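Local coordinates for protein Myo-inositol 2-dehydrogenase (Lactobacillus plantarum WCFS1, PDB 3CEA) that probably catalyses the NAD-dependent oxidation of myo-inositol at its 2-hydroxyl, using a Rossmann-fold domain to bind the cofactor, at residues L254-M257 with W262-I265. Numbering follows the deposited sequence.
Sequences LEVM and WVRI
Both NE and NH2 of Arg-264 close on a single oxygen of Glu-255, OE1, in a buried, side-on salt bridge. NE lies 2.7 Å from OE1 and NH2 2.9 Å; OE1 sits in the guanidinium plane, yet NE meets it on the anti side, out of the carboxylate plane, while NH2 arrives nearly along the C-O axis. The two side chains run side by side from a non-hydrogen-bonded pair, and Arg-264 suits its place because, extended from CG to NE (chi3 175°), it reaches as far as the glutamate. Arg-157 also binds OE1, whereas OE2 is held by Tyr-159 of a third subunit; Glu-253 of that same subunit forms a salt bridge with Arg-264 NH2. A leucine at Arg-264 would probably leave the carboxylate of Glu-255 short of positive charge and break the link to that glutamate. On the same face, selenomethionine Met-257 lays CG over the five-membered ring of Trp-262, 3.5 Å from its centroid, a CH-pi contact; SE stands obliquely, 4.9 Å from that centroid, as a Met-aromatic contact. With CG anti to the backbone N (chi1 -166°), the unbranched chain carries this methylene over the flat indole. The other face is apolar: Val-256 CB meets Val-263 CG2 at 3.7 Å, and Leu-254 CD2 meets Ile-265 CD1 at 3.9 Å. Leu-254, Val-263 and Ile-265 pack on helix 136-146, Leu-254 and Val-256 on Phe-197. Paired backbone bonds at Leu-254/Ile-265 and Val-256/Val-263 join the strands. Strand 262-265 ends the sheet within the chain, but a second subunit's strand continues it: an antiparallel beta hairpin at the assembly interface of a GFO/IDH/MocA C-terminal domain.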
ATOM      1  N   LEU A 254     -15.621   1.343   3.687  1.00 42.78           N
ATOM      2  CA  LEU A 254     -16.437   0.331   4.344  1.00 42.98           C
ATOM      3  C   LEU A 254     -15.584  -0.863   4.745  1.00 43.44           C
ATOM      4  O   LEU A 254     -14.881  -1.447   3.915  1.00 43.42           O
ATOM      5  CB  LEU A 254     -17.596  -0.125   3.450  1.00 42.85           C
ATOM      6  CG  LEU A 254     -18.662  -1.030   4.087  1.00 42.74           C
ATOM      7  CD1 LEU A 254     -19.480  -0.288   5.145  1.00 43.07           C
ATOM      8  CD2 LEU A 254     -19.585  -1.610   3.027  1.00 42.94           C
ATOM      9  N   GLU A 255     -15.655  -1.213   6.026  1.00 43.48           N
ATOM     10  CA  GLU A 255     -14.958  -2.379   6.545  1.00 43.28           C
ATOM     11  C   GLU A 255     -15.965  -3.413   7.014  1.00 43.07           C
ATOM     12  O   GLU A 255     -16.780  -3.142   7.895  1.00 43.73           O
ATOM     13  CB  GLU A 255     -14.030  -1.990   7.697  1.00 43.32           C
ATOM     14  CG  GLU A 255     -13.325  -3.168   8.360  1.00 44.74           C
ATOM     15  CD  GLU A 255     -12.649  -2.779   9.654  1.00 47.61           C
ATOM     16  OE1 GLU A 255     -11.574  -2.143   9.602  1.00 49.84           O
ATOM     17  OE2 GLU A 255     -13.196  -3.108  10.724  1.00 48.97           O
ATOM     18  N   VAL A 256     -15.914  -4.595   6.416  1.00 42.18           N
ATOM     19  CA  VAL A 256     -16.738  -5.698   6.874  1.00 41.07           C
ATOM     20  C   VAL A 256     -15.845  -6.713   7.577  1.00 40.22           C
ATOM     21  O   VAL A 256     -15.062  -7.427   6.946  1.00 40.11           O
ATOM     22  CB  VAL A 256     -17.556  -6.345   5.741  1.00 41.21           C
ATOM     23  CG1 VAL A 256     -18.659  -7.207   6.329  1.00 41.47           C
ATOM     24  CG2 VAL A 256     -18.164  -5.276   4.836  1.00 40.80           C
HETATM   25  N   MSE A 257     -15.969  -6.746   8.898  1.00 39.26           N
HETATM   26  CA  MSE A 257     -15.144  -7.584   9.746  1.00 38.18           C
HETATM   27  C   MSE A 257     -15.888  -8.880  10.050  1.00 38.57           C
HETATM   28  O   MSE A 257     -16.914  -8.868  10.731  1.00 39.30           O
HETATM   29  CB  MSE A 257     -14.810  -6.825  11.031  1.00 38.41           C
HETATM   30  CG  MSE A 257     -13.707  -7.435  11.860  1.00 38.47           C
HETATM   31 SE   MSE A 257     -13.722  -6.793  13.688  0.75 35.55          SE
HETATM   32  CE  MSE A 257     -12.966  -5.030  13.406  1.00 34.23           C
ATOM     33  N   TRP A 262     -11.605 -10.433   6.737  1.00 37.97           N
ATOM     34  CA  TRP A 262     -12.224  -9.114   6.621  1.00 38.25           C
ATOM     35  C   TRP A 262     -12.167  -8.635   5.178  1.00 38.63           C
ATOM     36  O   TRP A 262     -11.482  -9.229   4.338  1.00 38.34           O
ATOM     37  CB  TRP A 262     -11.514  -8.051   7.479  1.00 38.06           C
ATOM     38  CG  TRP A 262     -11.219  -8.382   8.914  1.00 37.91           C
ATOM     39  CD1 TRP A 262     -11.710  -9.425   9.655  1.00 39.19           C
ATOM     40  CD2 TRP A 262     -10.389  -7.622   9.796  1.00 38.20           C
ATOM     41  NE1 TRP A 262     -11.211  -9.373  10.936  1.00 39.46           N
ATOM     42  CE2 TRP A 262     -10.403  -8.272  11.051  1.00 38.49           C
ATOM     43  CE3 TRP A 262      -9.624  -6.454   9.647  1.00 38.00           C
ATOM     44  CZ2 TRP A 262      -9.682  -7.796  12.150  1.00 38.81           C
ATOM     45  CZ3 TRP A 262      -8.907  -5.983  10.739  1.00 39.29           C
ATOM     46  CH2 TRP A 262      -8.943  -6.655  11.975  1.00 38.49           C
ATOM     47  N   VAL A 263     -12.892  -7.552   4.904  1.00 38.63           N
ATOM     48  CA  VAL A 263     -12.694  -6.769   3.694  1.00 38.74           C
ATOM     49  C   VAL A 263     -12.752  -5.296   4.049  1.00 39.28           C
ATOM     50  O   VAL A 263     -13.518  -4.887   4.922  1.00 39.44           O
ATOM     51  CB  VAL A 263     -13.710  -7.094   2.541  1.00 39.10           C
ATOM     52  CG1 VAL A 263     -13.541  -8.535   2.032  1.00 36.78           C
ATOM     53  CG2 VAL A 263     -15.155  -6.819   2.957  1.00 38.37           C
ATOM     54  N   ARG A 264     -11.908  -4.511   3.392  1.00 39.54           N
ATOM     55  CA  ARG A 264     -12.002  -3.065   3.452  1.00 39.84           C
ATOM     56  C   ARG A 264     -12.170  -2.526   2.044  1.00 40.23           C
ATOM     57  O   ARG A 264     -11.447  -2.915   1.125  1.00 40.05           O
ATOM     58  CB  ARG A 264     -10.781  -2.457   4.133  1.00 39.86           C
ATOM     59  CG  ARG A 264     -10.863  -2.494   5.643  1.00 40.43           C
ATOM     60  CD  ARG A 264      -9.509  -2.281   6.267  1.00 39.98           C
ATOM     61  NE  ARG A 264      -9.593  -2.198   7.720  1.00 42.12           N
ATOM     62  CZ  ARG A 264      -8.546  -2.067   8.527  1.00 43.24           C
ATOM     63  NH1 ARG A 264      -7.315  -2.006   8.031  1.00 43.43           N
ATOM     64  NH2 ARG A 264      -8.728  -1.995   9.838  1.00 44.84           N
ATOM     65  N   ILE A 265     -13.153  -1.647   1.888  1.00 40.62           N
ATOM     66  CA  ILE A 265     -13.464  -1.044   0.606  1.00 40.77           C
ATOM     67  C   ILE A 265     -13.100   0.429   0.702  1.00 41.19           C
ATOM     68  O   ILE A 265     -13.612   1.145   1.563  1.00 41.20           O
ATOM     69  CB  ILE A 265     -14.960  -1.228   0.250  1.00 40.59           C
ATOM     70  CG1 ILE A 265     -15.333  -2.714   0.297  1.00 41.05           C
ATOM     71  CG2 ILE A 265     -15.260  -0.654  -1.132  1.00 40.35           C
ATOM     72  CD1 ILE A 265     -16.718  -2.992   0.855  1.00 40.83           C
TER